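Local coordinates for high affinity transport system protein p37 (Mycoplasma hyorhinis, PDB 3EKI) that binds thiamine diphosphate in an extracytoplasmic pocket and is part of a high-affinity transport system, probably as its membrane-anchored lipoprotein component, at residues T149-V153 / F154-K158; K196-N200 / V201-V205; K238-N241 / T242-N245. All coordinates share one frame; numbering follows the deposited sequence. Where two conformers were deposited one is given.

Contact 1 of 3, residues T149-V153 / F154-K158; sequences TNSFV and FDKEK
Asp-155 N donates to Phe-152 O across a type I beta turn that runs from Phe-152 to Asp-155, a nearly straight bond of 3.1 Å. One water adds a second link. It accepts from Phe-152 N and donates to Asp-155 O, at 2.8 Å from each. The turn makes the two phenylalanine side chains run alongside each other in the same direction. Their rings are near-parallel (14°) but displaced, with little face-to-face overlap. Phe-152 CB fills the centre of the Phe-154 face in a CH-pi contact, 3.6 Å from the ring centroid. Phe-154 CZ in turn sits over the rim of the Phe-152 ring, 3.4 Å from Phe-152 CG. A chi1 of 54° swings the Phe-154 ring back over Phe-152. The extended Lys-156 chain passes back along the turn, with CG 3.2 Å from Phe-152 O, and its NZ forms a salt bridge with Asp-207. Asp-155 OD2 forms a salt bridge with Arg-216 NE. The turn follows directly on strand 141-152. Phe-154 and Val-153 pack on Ile-181 of helix 170-184, and Phe-152 meets the ring of Tyr-206 in strand 206-207.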
ATOM      1  N   THR A 149       2.025   7.649   5.610  1.00 11.27           N
ATOM      2  CA  THR A 149       3.226   6.833   5.825  1.00 10.75           C
ATOM      3  C   THR A 149       4.464   7.715   5.775  1.00  6.98           C
ATOM      4  O   THR A 149       4.432   8.747   5.097  1.00  9.50           O
ATOM      5  CB  THR A 149       3.225   5.711   4.765  1.00 12.77           C
ATOM      6  OG1 THR A 149       4.210   4.719   5.065  1.00 10.54           O
ATOM      7  CG2 THR A 149       3.548   6.224   3.368  1.00 10.90           C
ATOM      8  N   ASN A 150       5.530   7.334   6.456  1.00  9.19           N
ATOM      9  CA  ASN A 150       6.828   7.991   6.344  1.00  7.17           C
ATOM     10  C   ASN A 150       7.205   8.061   4.860  1.00  5.69           C
ATOM     11  O   ASN A 150       7.155   7.026   4.208  1.00  8.20           O
ATOM     12  CB  ASN A 150       7.905   7.258   7.134  1.00  9.23           C
ATOM     13  CG  ASN A 150       7.755   7.338   8.645  1.00 13.48           C
ATOM     14  OD1 ASN A 150       7.099   8.252   9.155  1.00 14.46           O
ATOM     15  ND2 ASN A 150       8.386   6.406   9.338  1.00 16.75           N
ATOM     16  N   SER A 151       7.541   9.251   4.374  1.00 11.92           N
ATOM     17  CA  SER A 151       7.969   9.429   2.989  1.00 11.75           C
ATOM     18  C   SER A 151       9.253   8.670   2.725  1.00 11.22           C
ATOM     19  O   SER A 151      10.095   8.510   3.599  1.00  9.57           O
ATOM     20  CB  SER A 151       8.142  10.922   2.666  1.00 14.46           C
ATOM     21  OG  SER A 151       9.332  11.417   3.274  1.00 13.22           O
ATOM     22  N   PHE A 152       9.419   8.151   1.512  1.00  8.76           N
ATOM     23  CA  PHE A 152      10.716   7.673   1.074  1.00  7.80           C
ATOM     24  C   PHE A 152      11.622   8.865   0.766  1.00 11.23           C
ATOM     25  O   PHE A 152      11.170   9.919   0.295  1.00 11.77           O
ATOM     26  CB  PHE A 152      10.521   6.834  -0.178  1.00  9.01           C
ATOM     27  CG  PHE A 152       9.886   5.473  -0.055  1.00  7.34           C
ATOM     28  CD1 PHE A 152      10.379   4.462   0.757  1.00  6.66           C
ATOM     29  CD2 PHE A 152       8.741   5.205  -0.795  1.00 10.20           C
ATOM     30  CE1 PHE A 152       9.766   3.222   0.798  1.00  9.83           C
ATOM     31  CE2 PHE A 152       8.133   3.967  -0.774  1.00  7.63           C
ATOM     32  CZ  PHE A 152       8.647   2.971   0.033  1.00 12.11           C
ATOM     33  N   VAL A 153      12.920   8.697   1.016  1.00  9.65           N
ATOM     34  CA  VAL A 153      13.841   9.778   0.702  1.00 10.76           C
ATOM     35  C   VAL A 153      13.819  10.156  -0.776  1.00 11.22           C
ATOM     36  O   VAL A 153      14.154  11.304  -1.041  1.00 16.67           O
ATOM     37  CB  VAL A 153      15.267   9.423   1.114  1.00 10.34           C
ATOM     38  CG1 VAL A 153      15.277   9.368   2.647  1.00 17.88           C
ATOM     39  CG2 VAL A 153      15.728   8.126   0.516  1.00 10.73           C
ATOM     40  N   PHE A 154      13.408   9.242  -1.635  1.00 14.48           N
ATOM     41  CA  PHE A 154      13.345   9.460  -3.088  1.00 13.16           C
ATOM     42  C   PHE A 154      11.967   9.868  -3.600  1.00 15.14           C
ATOM     43  O   PHE A 154      11.749  10.030  -4.817  1.00 12.40           O
ATOM     44  CB  PHE A 154      13.860   8.192  -3.774  1.00  9.98           C
ATOM     45  CG  PHE A 154      13.183   6.898  -3.358  1.00 12.07           C
ATOM     46  CD1 PHE A 154      13.793   6.017  -2.489  1.00 13.44           C
ATOM     47  CD2 PHE A 154      11.910   6.565  -3.817  1.00 13.50           C
ATOM     48  CE1 PHE A 154      13.207   4.846  -2.039  1.00 12.64           C
ATOM     49  CE2 PHE A 154      11.317   5.391  -3.388  1.00  5.87           C
ATOM     50  CZ  PHE A 154      11.946   4.531  -2.526  1.00 11.83           C
ATOM     51  N   ASP A 155      10.947  10.077  -2.766  1.00 12.87           N
ATOM     52  CA  ASP A 155       9.598  10.422  -3.249  1.00 10.36           C
ATOM     53  C   ASP A 155       8.830  11.189  -2.172  1.00 12.63           C
ATOM     54  O   ASP A 155       7.856  10.699  -1.595  1.00 13.12           O
ATOM     55  CB  ASP A 155       8.863   9.153  -3.644  1.00 12.16           C
ATOM     56  CG  ASP A 155       7.498   9.292  -4.270  1.00 10.38           C
ATOM     57  OD1 ASP A 155       7.134  10.390  -4.750  1.00 15.00           O
ATOM     58  OD2 ASP A 155       6.767   8.270  -4.304  1.00 11.13           O
ATOM     59  N   LYS A 156       9.251  12.425  -1.911  1.00 13.44           N
ATOM     60  CA  LYS A 156       8.641  13.236  -0.851  1.00 14.66           C
ATOM     61  C   LYS A 156       7.554  14.207  -1.331  1.00 19.58           C
ATOM     62  O   LYS A 156       6.918  14.887  -0.526  1.00 24.58           O
ATOM     63  CB  LYS A 156       9.722  14.005  -0.084  1.00 14.56           C
ATOM     64  CG  LYS A 156      10.894  13.148   0.362  1.00 22.13           C
ATOM     65  CD  LYS A 156      11.841  13.932   1.260  1.00 37.71           C
ATOM     66  CE  LYS A 156      13.167  13.211   1.425  1.00 51.83           C
ATOM     67  NZ  LYS A 156      13.819  13.536   2.726  1.00 77.20           N
ATOM     68  N   GLU A 157       7.350  14.262  -2.642  1.00 15.66           N
ATOM     69  CA  GLU A 157       6.374  15.133  -3.261  1.00 18.56           C
ATOM     70  C   GLU A 157       5.303  14.359  -4.029  1.00 19.14           C
ATOM     71  O   GLU A 157       5.532  13.625  -5.005  1.00 13.06           O
ATOM     72  CB  GLU A 157       7.086  16.107  -4.209  1.00 19.39           C
ATOM     73  CG  GLU A 157       7.369  17.470  -3.626  1.00 33.89           C
ATOM     74  CD  GLU A 157       8.347  18.302  -4.435  1.00 37.06           C
ATOM     75  OE1 GLU A 157       8.776  17.905  -5.537  1.00 41.24           O
ATOM     76  OE2 GLU A 157       8.718  19.396  -3.956  1.00 42.15           O
ATOM     77  N   LYS A 158       4.073  14.556  -3.536  1.00 11.07           N
ATOM     78  CA  LYS A 158       2.983  13.803  -4.123  1.00 12.26           C
ATOM     79  C   LYS A 158       2.743  14.100  -5.592  1.00 15.83           C
ATOM     80  O   LYS A 158       2.567  13.187  -6.408  1.00 11.07           O
ATOM     81  CB  LYS A 158       1.666  14.101  -3.379  1.00 14.08           C
ATOM     82  CG  LYS A 158       0.536  13.272  -3.940  1.00 14.31           C
ATOM     83  CD  LYS A 158      -0.807  13.443  -3.267  1.00 18.68           C
ATOM     84  CE  LYS A 158      -1.918  12.867  -4.121  1.00 30.61           C
ATOM     85  NZ  LYS A 158      -2.010  13.474  -5.485  1.00 57.15           N
TER
HETATM   86  O   HOH W   1       7.192   8.391  -0.243  1.00 10.49           O

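Contact 2 of 3, residues K196-N200 / V201-V205; sequences KWNGN and VYQSV. With TPP (thiamine diphosphate), chain B.
Asn-198 OD1 is gripped by two backbone N-H groups, from opposite faces of its amide plane. Val-201 N donates at 2.8 Å to Asn-198 OD1. Asn-200 N donates to Asn-198 OD1 at 2.7 Å, which makes an Asx turn. With chi1 at 66°, the Asn-198 amide folds over its own backbone and meets both donors. Asn-198 N returns a bond to Val-201 O, so the loop is tied twice at this point. Lys-196 O also has two donors, Gln-203 N at 3.0 Å and Gln-203 NE2 at 3.3 Å, again from opposite faces. Lys-196 O lies in the plane of the Gln-203 side-chain amide. Trp-197 turns an edge to the face of Tyr-202, with CE3 over the ring centre and the planes 55° apart. The loop presents Asn-200 and Val-201 to thiamine diphosphate. Asn-200 OD1 lies 3.2 Å from the pyrimidine methyl CM2, and Val-201 CG1 touches the same methyl at 3.5 Å. Asn-200 ND2 is held by Pro-377 O. His-316 stacks on Trp-197, and Tyr-202 OH bonds to Asn-317 N. The loop follows helix 170-184, and its 3-10 turn at 203-205 leads directly into strand 206-207.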
ATOM      1  N   LYS A 196      19.830   0.449   8.702  1.00 12.33           N
ATOM      2  CA  LYS A 196      18.997   0.601   9.894  1.00 12.43           C
ATOM      3  C   LYS A 196      17.707  -0.216   9.859  1.00 13.67           C
ATOM      4  O   LYS A 196      16.601   0.307  10.019  1.00 18.37           O
ATOM      5  CB  LYS A 196      18.735   2.094  10.098  1.00 14.88           C
ATOM      6  CG  LYS A 196      20.014   2.897  10.316  1.00 23.76           C
ATOM      7  CD  LYS A 196      19.782   4.381  10.096  1.00 31.66           C
ATOM      8  CE  LYS A 196      20.794   5.234  10.851  1.00 33.68           C
ATOM      9  NZ  LYS A 196      21.133   6.476  10.091  1.00 60.31           N
ATOM     10  N   TRP A 197      17.839  -1.512   9.649  1.00 12.16           N
ATOM     11  CA  TRP A 197      16.741  -2.443   9.728  1.00 14.87           C
ATOM     12  C   TRP A 197      16.233  -2.465  11.175  1.00 21.71           C
ATOM     13  O   TRP A 197      17.038  -2.614  12.095  1.00 19.84           O
ATOM     14  CB  TRP A 197      17.180  -3.832   9.296  1.00 15.00           C
ATOM     15  CG  TRP A 197      16.107  -4.858   9.404  1.00 16.83           C
ATOM     16  CD1 TRP A 197      15.983  -5.872  10.301  1.00 22.63           C
ATOM     17  CD2 TRP A 197      14.979  -4.952   8.533  1.00 10.96           C
ATOM     18  NE1 TRP A 197      14.837  -6.592  10.043  1.00 23.80           N
ATOM     19  CE2 TRP A 197      14.207  -6.038   8.955  1.00 16.99           C
ATOM     20  CE3 TRP A 197      14.584  -4.187   7.436  1.00 14.66           C
ATOM     21  CZ2 TRP A 197      13.026  -6.403   8.316  1.00 22.12           C
ATOM     22  CZ3 TRP A 197      13.406  -4.558   6.802  1.00 14.03           C
ATOM     23  CH2 TRP A 197      12.655  -5.642   7.240  1.00 17.06           C
ATOM     24  N   ASN A 198      14.938  -2.318  11.390  1.00 14.34           N
ATOM     25  CA  ASN A 198      14.436  -2.300  12.775  1.00 19.73           C
ATOM     26  C   ASN A 198      13.486  -3.470  13.027  1.00 33.31           C
ATOM     27  O   ASN A 198      12.708  -3.414  13.978  1.00 27.40           O
ATOM     28  CB  ASN A 198      13.727  -0.993  13.059  1.00 19.21           C
ATOM     29  CG  ASN A 198      12.454  -0.813  12.244  1.00 18.34           C
ATOM     30  OD1 ASN A 198      12.081  -1.662  11.429  1.00 17.72           O
ATOM     31  ND2 ASN A 198      11.797   0.322  12.466  1.00 22.75           N
ATOM     32  N   GLY A 199      13.567  -4.468  12.162  1.00 27.23           N
ATOM     33  CA  GLY A 199      12.717  -5.641  12.159  1.00 23.25           C
ATOM     34  C   GLY A 199      11.482  -5.465  11.280  1.00 17.25           C
ATOM     35  O   GLY A 199      10.856  -6.469  10.921  1.00 24.79           O
ATOM     36  N   ASN A 200      11.179  -4.216  10.983  1.00 18.90           N
ATOM     37  CA  ASN A 200      10.049  -3.774  10.189  1.00 22.57           C
ATOM     38  C   ASN A 200      10.422  -3.244   8.801  1.00 26.23           C
ATOM     39  O   ASN A 200       9.962  -3.753   7.775  1.00 16.48           O
ATOM     40  CB  ASN A 200       9.325  -2.677  10.978  1.00 20.31           C
ATOM     41  CG  ASN A 200       7.994  -2.320  10.351  1.00 25.87           C
ATOM     42  OD1 ASN A 200       7.321  -3.201   9.808  1.00 43.93           O
ATOM     43  ND2 ASN A 200       7.626  -1.056  10.432  1.00 34.80           N
ATOM     44  N   VAL A 201      11.242  -2.203   8.775  1.00 17.60           N
ATOM     45  CA  VAL A 201      11.731  -1.524   7.597  1.00 13.24           C
ATOM     46  C   VAL A 201      13.228  -1.196   7.725  1.00 12.62           C
ATOM     47  O   VAL A 201      13.792  -1.150   8.817  1.00 12.48           O
ATOM     48  CB  VAL A 201      11.042  -0.171   7.332  1.00 12.43           C
ATOM     49  CG1 VAL A 201       9.530  -0.345   7.221  1.00 20.17           C
ATOM     50  CG2 VAL A 201      11.393   0.826   8.404  1.00 22.34           C
ATOM     51  N   TYR A 202      13.809  -0.951   6.555  1.00 10.49           N
ATOM     52  CA  TYR A 202      15.110  -0.289   6.490  1.00 10.73           C
ATOM     53  C   TYR A 202      14.921   1.202   6.634  1.00  9.65           C
ATOM     54  O   TYR A 202      14.555   1.949   5.720  1.00 12.72           O
ATOM     55  CB  TYR A 202      15.766  -0.637   5.159  1.00  9.78           C
ATOM     56  CG  TYR A 202      16.237  -2.033   4.968  1.00  8.10           C
ATOM     57  CD1 TYR A 202      17.360  -2.459   5.692  1.00  8.20           C
ATOM     58  CD2 TYR A 202      15.648  -2.957   4.113  1.00  8.21           C
ATOM     59  CE1 TYR A 202      17.831  -3.735   5.550  1.00 10.01           C
ATOM     60  CE2 TYR A 202      16.117  -4.246   3.960  1.00  7.40           C
ATOM     61  CZ  TYR A 202      17.229  -4.633   4.698  1.00  9.41           C
ATOM     62  OH  TYR A 202      17.709  -5.901   4.547  1.00 10.15           O
ATOM     63  N   GLN A 203      15.136   1.721   7.858  1.00 11.04           N
ATOM     64  CA  GLN A 203      14.803   3.108   8.138  1.00  8.79           C
ATOM     65  C   GLN A 203      15.598   4.099   7.314  1.00  9.07           C
ATOM     66  O   GLN A 203      15.128   5.216   7.122  1.00 13.31           O
ATOM     67  CB  GLN A 203      14.998   3.416   9.629  1.00 13.51           C
ATOM     68  CG  GLN A 203      14.217   2.466  10.535  1.00 17.97           C
ATOM     69  CD  GLN A 203      14.539   2.805  11.993  1.00 26.61           C
ATOM     70  OE1 GLN A 203      13.842   3.579  12.645  1.00 25.28           O
ATOM     71  NE2 GLN A 203      15.615   2.212  12.499  1.00 20.95           N
ATOM     72  N   SER A 204      16.794   3.709   6.830  1.00 13.86           N
ATOM     73  CA  SER A 204      17.604   4.687   6.131  1.00 15.90           C
ATOM     74  C   SER A 204      17.001   5.136   4.813  1.00 11.93           C
ATOM     75  O   SER A 204      17.489   6.123   4.254  1.00 16.22           O
ATOM     76  CB  SER A 204      19.003   4.135   5.813  0.50 18.06           C
ATOM     77  OG  SER A 204      19.496   3.297   6.827  0.50 17.34           O
ATOM     78  N   VAL A 205      15.994   4.425   4.306  1.00 13.51           N
ATOM     79  CA  VAL A 205      15.422   4.839   3.015  1.00 13.00           C
ATOM     80  C   VAL A 205      14.206   5.747   3.166  1.00 12.74           C
ATOM     81  O   VAL A 205      13.532   6.120   2.210  1.00 11.21           O
ATOM     82  CB  VAL A 205      15.068   3.627   2.139  1.00 16.75           C
ATOM     83  CG1 VAL A 205      16.346   2.922   1.682  1.00 22.91           C
ATOM     84  CG2 VAL A 205      14.151   2.665   2.855  1.00 27.48           C
TER
HETATM   85  N1' TPP B 551       5.430  -0.602   5.088  1.00 14.65           N
HETATM   86  C2' TPP B 551       5.456  -1.649   5.948  1.00 11.40           C
HETATM   87  CM2 TPP B 551       6.287  -1.528   7.229  1.00 16.89           C
HETATM   88  N3' TPP B 551       4.756  -2.768   5.689  1.00 17.19           N
HETATM   89  C4' TPP B 551       3.941  -2.806   4.601  1.00 28.05           C
HETATM   90  N4' TPP B 551       3.190  -3.894   4.411  1.00 35.76           N
HETATM   91  C5' TPP B 551       3.944  -1.760   3.668  1.00 14.42           C
HETATM   92  C6' TPP B 551       4.730  -0.651   3.958  1.00 12.48           C
HETATM   93  C7' TPP B 551       3.136  -1.739   2.362  1.00 15.52           C
HETATM   94  N3  TPP B 551       1.772  -1.189   2.455  1.00 24.69           N
HETATM   95  C2  TPP B 551       0.992  -1.257   3.534  1.00 26.24           C
HETATM   96  S1  TPP B 551      -0.524  -0.450   3.206  1.00 13.23           S
HETATM   97  C5  TPP B 551      -0.045  -0.069   1.569  1.00  9.96           C
HETATM   98  C4  TPP B 551       1.182  -0.662   1.341  1.00 11.34           C
HETATM   99  CM4 TPP B 551       2.011  -0.351   0.077  1.00 10.55           C
HETATM  100  C6  TPP B 551      -0.949   0.625   0.544  1.00  9.24           C
HETATM  101  C7  TPP B 551      -2.004  -0.349   0.012  1.00  7.67           C
HETATM  102  O7  TPP B 551      -1.342  -1.410  -0.707  1.00 10.59           O
HETATM  103  PA  TPP B 551      -1.956  -2.853  -0.969  1.00 11.24           P
HETATM  104  O1A TPP B 551      -0.868  -3.746  -1.437  1.00 12.87           O
HETATM  105  O2A TPP B 551      -2.692  -3.339   0.248  1.00 14.10           O
HETATM  106  O3A TPP B 551      -3.105  -2.694  -2.038  1.00  7.56           O
HETATM  107  PB  TPP B 551      -2.937  -2.727  -3.635  1.00  8.38           P
HETATM  108  O1B TPP B 551      -2.072  -1.590  -4.083  1.00  7.46           O
HETATM  109  O2B TPP B 551      -4.421  -2.586  -4.162  1.00  9.80           O
HETATM  110  O3B TPP B 551      -2.417  -4.156  -4.091  1.00  9.52           O

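Contact 3 of 3, residues K238-N241 / T242-N245; sequences KDWN and TFRN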
ATOM      1  N   LYS A 238       8.388   2.963 -28.128  1.00  8.81           N
ATOM      2  CA  LYS A 238       6.981   2.617 -27.910  1.00  8.58           C
ATOM      3  C   LYS A 238       6.564   1.370 -28.673  1.00  6.89           C
ATOM      4  O   LYS A 238       5.484   1.230 -29.226  1.00  9.25           O
ATOM      5  CB  LYS A 238       6.070   3.817 -28.176  1.00  7.77           C
ATOM      6  CG  LYS A 238       6.368   4.981 -27.256  1.00  9.60           C
ATOM      7  CD  LYS A 238       5.474   6.181 -27.440  1.00 12.67           C
ATOM      8  CE  LYS A 238       5.939   7.361 -26.588  1.00 14.57           C
ATOM      9  NZ  LYS A 238       5.095   8.561 -26.816  1.00 20.47           N
ATOM     10  N   ASP A 239       7.412   0.358 -28.675  1.00  6.90           N
ATOM     11  CA  ASP A 239       7.192  -0.944 -29.284  1.00  7.16           C
ATOM     12  C   ASP A 239       6.656  -1.898 -28.209  1.00  6.03           C
ATOM     13  O   ASP A 239       7.364  -2.619 -27.530  1.00  7.38           O
ATOM     14  CB  ASP A 239       8.461  -1.452 -29.923  1.00 10.78           C
ATOM     15  CG  ASP A 239       8.321  -2.802 -30.592  1.00 19.44           C
ATOM     16  OD1 ASP A 239       7.216  -3.396 -30.607  1.00 14.23           O
ATOM     17  OD2 ASP A 239       9.374  -3.262 -31.110  1.00 18.61           O
ATOM     18  N   TRP A 240       5.331  -1.793 -28.097  1.00  7.29           N
ATOM     19  CA  TRP A 240       4.593  -2.540 -27.090  1.00  7.56           C
ATOM     20  C   TRP A 240       4.776  -4.031 -27.288  1.00  6.92           C
ATOM     21  O   TRP A 240       5.032  -4.764 -26.337  1.00  7.99           O
ATOM     22  CB  TRP A 240       3.096  -2.162 -27.112  1.00  7.50           C
ATOM     23  CG  TRP A 240       2.288  -3.066 -26.220  1.00  5.61           C
ATOM     24  CD1 TRP A 240       1.313  -3.924 -26.637  1.00  8.27           C
ATOM     25  CD2 TRP A 240       2.380  -3.199 -24.792  1.00  6.03           C
ATOM     26  NE1 TRP A 240       0.789  -4.585 -25.560  1.00 10.12           N
ATOM     27  CE2 TRP A 240       1.420  -4.169 -24.427  1.00  7.18           C
ATOM     28  CE3 TRP A 240       3.154  -2.625 -23.784  1.00  5.55           C
ATOM     29  CZ2 TRP A 240       1.247  -4.543 -23.089  1.00  8.00           C
ATOM     30  CZ3 TRP A 240       2.978  -3.001 -22.472  1.00  7.66           C
ATOM     31  CH2 TRP A 240       2.018  -3.966 -22.124  1.00 10.00           C
ATOM     32  N   ASN A 241       4.632  -4.553 -28.496  1.00  7.55           N
ATOM     33  CA  ASN A 241       4.773  -5.974 -28.738  1.00  8.30           C
ATOM     34  C   ASN A 241       6.099  -6.506 -28.232  1.00  9.94           C
ATOM     35  O   ASN A 241       6.147  -7.505 -27.518  1.00  9.33           O
ATOM     36  CB  ASN A 241       4.650  -6.235 -30.243  1.00 10.65           C
ATOM     37  CG  ASN A 241       4.733  -7.717 -30.523  1.00 19.74           C
ATOM     38  OD1 ASN A 241       3.991  -8.498 -29.920  1.00 24.48           O
ATOM     39  ND2 ASN A 241       5.598  -8.133 -31.430  1.00 25.50           N
ATOM     40  N   THR A 242       7.164  -5.802 -28.569  1.00  7.97           N
ATOM     41  CA  THR A 242       8.488  -6.233 -28.146  1.00  8.21           C
ATOM     42  C   THR A 242       8.661  -6.119 -26.634  1.00  6.35           C
ATOM     43  O   THR A 242       9.205  -7.043 -26.004  1.00  8.00           O
ATOM     44  CB  THR A 242       9.575  -5.409 -28.861  1.00 11.21           C
ATOM     45  OG1 THR A 242       9.455  -5.658 -30.274  1.00 14.22           O
ATOM     46  CG2 THR A 242      10.943  -5.860 -28.393  1.00 12.61           C
ATOM     47  N   PHE A 243       8.153  -4.996 -26.115  1.00  8.42           N
ATOM     48  CA  PHE A 243       8.240  -4.773 -24.676  1.00  5.77           C
ATOM     49  C   PHE A 243       7.514  -5.859 -23.884  1.00  6.64           C
ATOM     50  O   PHE A 243       8.049  -6.583 -23.037  1.00  6.52           O
ATOM     51  CB  PHE A 243       7.688  -3.395 -24.345  1.00  5.44           C
ATOM     52  CG  PHE A 243       7.798  -3.015 -22.881  1.00  4.63           C
ATOM     53  CD1 PHE A 243       6.754  -3.234 -22.012  1.00  5.64           C
ATOM     54  CD2 PHE A 243       8.962  -2.429 -22.405  1.00  6.29           C
ATOM     55  CE1 PHE A 243       6.895  -2.841 -20.700  1.00  8.39           C
ATOM     56  CE2 PHE A 243       9.105  -2.047 -21.091  1.00  8.42           C
ATOM     57  CZ  PHE A 243       8.059  -2.282 -20.221  1.00  9.04           C
ATOM     58  N   ARG A 244       6.237  -6.003 -24.221  1.00  4.37           N
ATOM     59  CA  ARG A 244       5.381  -7.004 -23.597  1.00  4.62           C
ATOM     60  C   ARG A 244       5.956  -8.420 -23.670  1.00  8.35           C
ATOM     61  O   ARG A 244       5.877  -9.172 -22.698  1.00  6.61           O
ATOM     62  CB  ARG A 244       3.984  -6.975 -24.223  1.00  7.13           C
ATOM     63  CG  ARG A 244       2.989  -7.916 -23.564  1.00 10.57           C
ATOM     64  CD  ARG A 244       2.411  -8.900 -24.568  1.00  7.20           C
ATOM     65  NE  ARG A 244       1.520  -8.247 -25.523  1.00  8.98           N
ATOM     66  CZ  ARG A 244       1.744  -8.183 -26.831  1.00  9.39           C
ATOM     67  NH1 ARG A 244       2.835  -8.734 -27.347  1.00  9.14           N
ATOM     68  NH2 ARG A 244       0.879  -7.567 -27.625  1.00 10.77           N
ATOM     69  N   ASN A 245       6.525  -8.789 -24.816  1.00  7.48           N
ATOM     70  CA  ASN A 245       7.016 -10.148 -24.993  1.00  6.39           C
ATOM     71  C   ASN A 245       8.238 -10.460 -24.134  1.00  6.34           C
ATOM     72  O   ASN A 245       8.604 -11.628 -24.031  1.00  9.64           O
ATOM     73  CB  ASN A 245       7.332 -10.399 -26.465  1.00  9.35           C
ATOM     74  CG  ASN A 245       6.055 -10.536 -27.290  1.00  9.80           C
ATOM     75  OD1 ASN A 245       4.956 -10.687 -26.773  1.00 10.58           O
ATOM     76  ND2 ASN A 245       6.182 -10.483 -28.601  1.00 11.70           N
TER
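Asp-239 is the N-cap of helix 240-245, and its carboxylate caps Thr-242. Asp-239 OD1 accepts from Thr-242 N at 3.2 Å, and Asp-239 OD2 accepts from Thr-242 OG1 at 2.5 Å. Both donors meet the carboxylate from above its plane. The cap satisfies a backbone N-H in the first turn, and the carboxylate probably gains from the positive end of the helix dipole. One turn on, Arg-244 crosses Trp-240 at about a right angle. Its CB sits over the indole face, 3.9 Å from the centroid of the six-membered ring. The Arg-244 chain bends at chi2 (-122°) and chi3 (-70°), which folds the guanidinium back over the turn. There Arg-244 NH1 donates in its own plane to Asn-241 OD1 at 2.8 Å and to Asn-245 OD1 at 2.9 Å. Phe-243 CD1 touches Trp-240 CZ3 at 3.8 Å. Around this shell, Phe-274 stacks on Trp-240. Phe-243 packs on Ile-231 of helix 225-236 and Leu-266 of helix 256-269. Just before the cap, Lys-238 closes the preceding helix in a Schellman motif, so the two helices are joined by a very short link. Asp-280 OD1 makes a salt bridge with Arg-244 NE, and its OD2 accepts from Trp-240 NE1.

Overall arrangement
The contacts follow one another along the chain in the order 149-158, 196-205, 238-245. Contacts 1 and 2 are neighbours, with centres about 15 Å apart. They flank helix 170-184 in sequence and meet where Val-153 N probably bonds to Val-205 O, next to the pairing of strands 141-152 and 206-207. Contact 2 touches the bound thiamine diphosphate, and Phe-152 of contact 1 lies about 7 Å from it. Contact 3 is remote, its centre about 31 Å from that of contact 1 and 37 Å from that of contact 2. It packs beside the mixed sheet, against strand 288-290. Contact 2 thus supplies part of the pocket, contact 1 lies close by, and contact 3 belongs to the periphery.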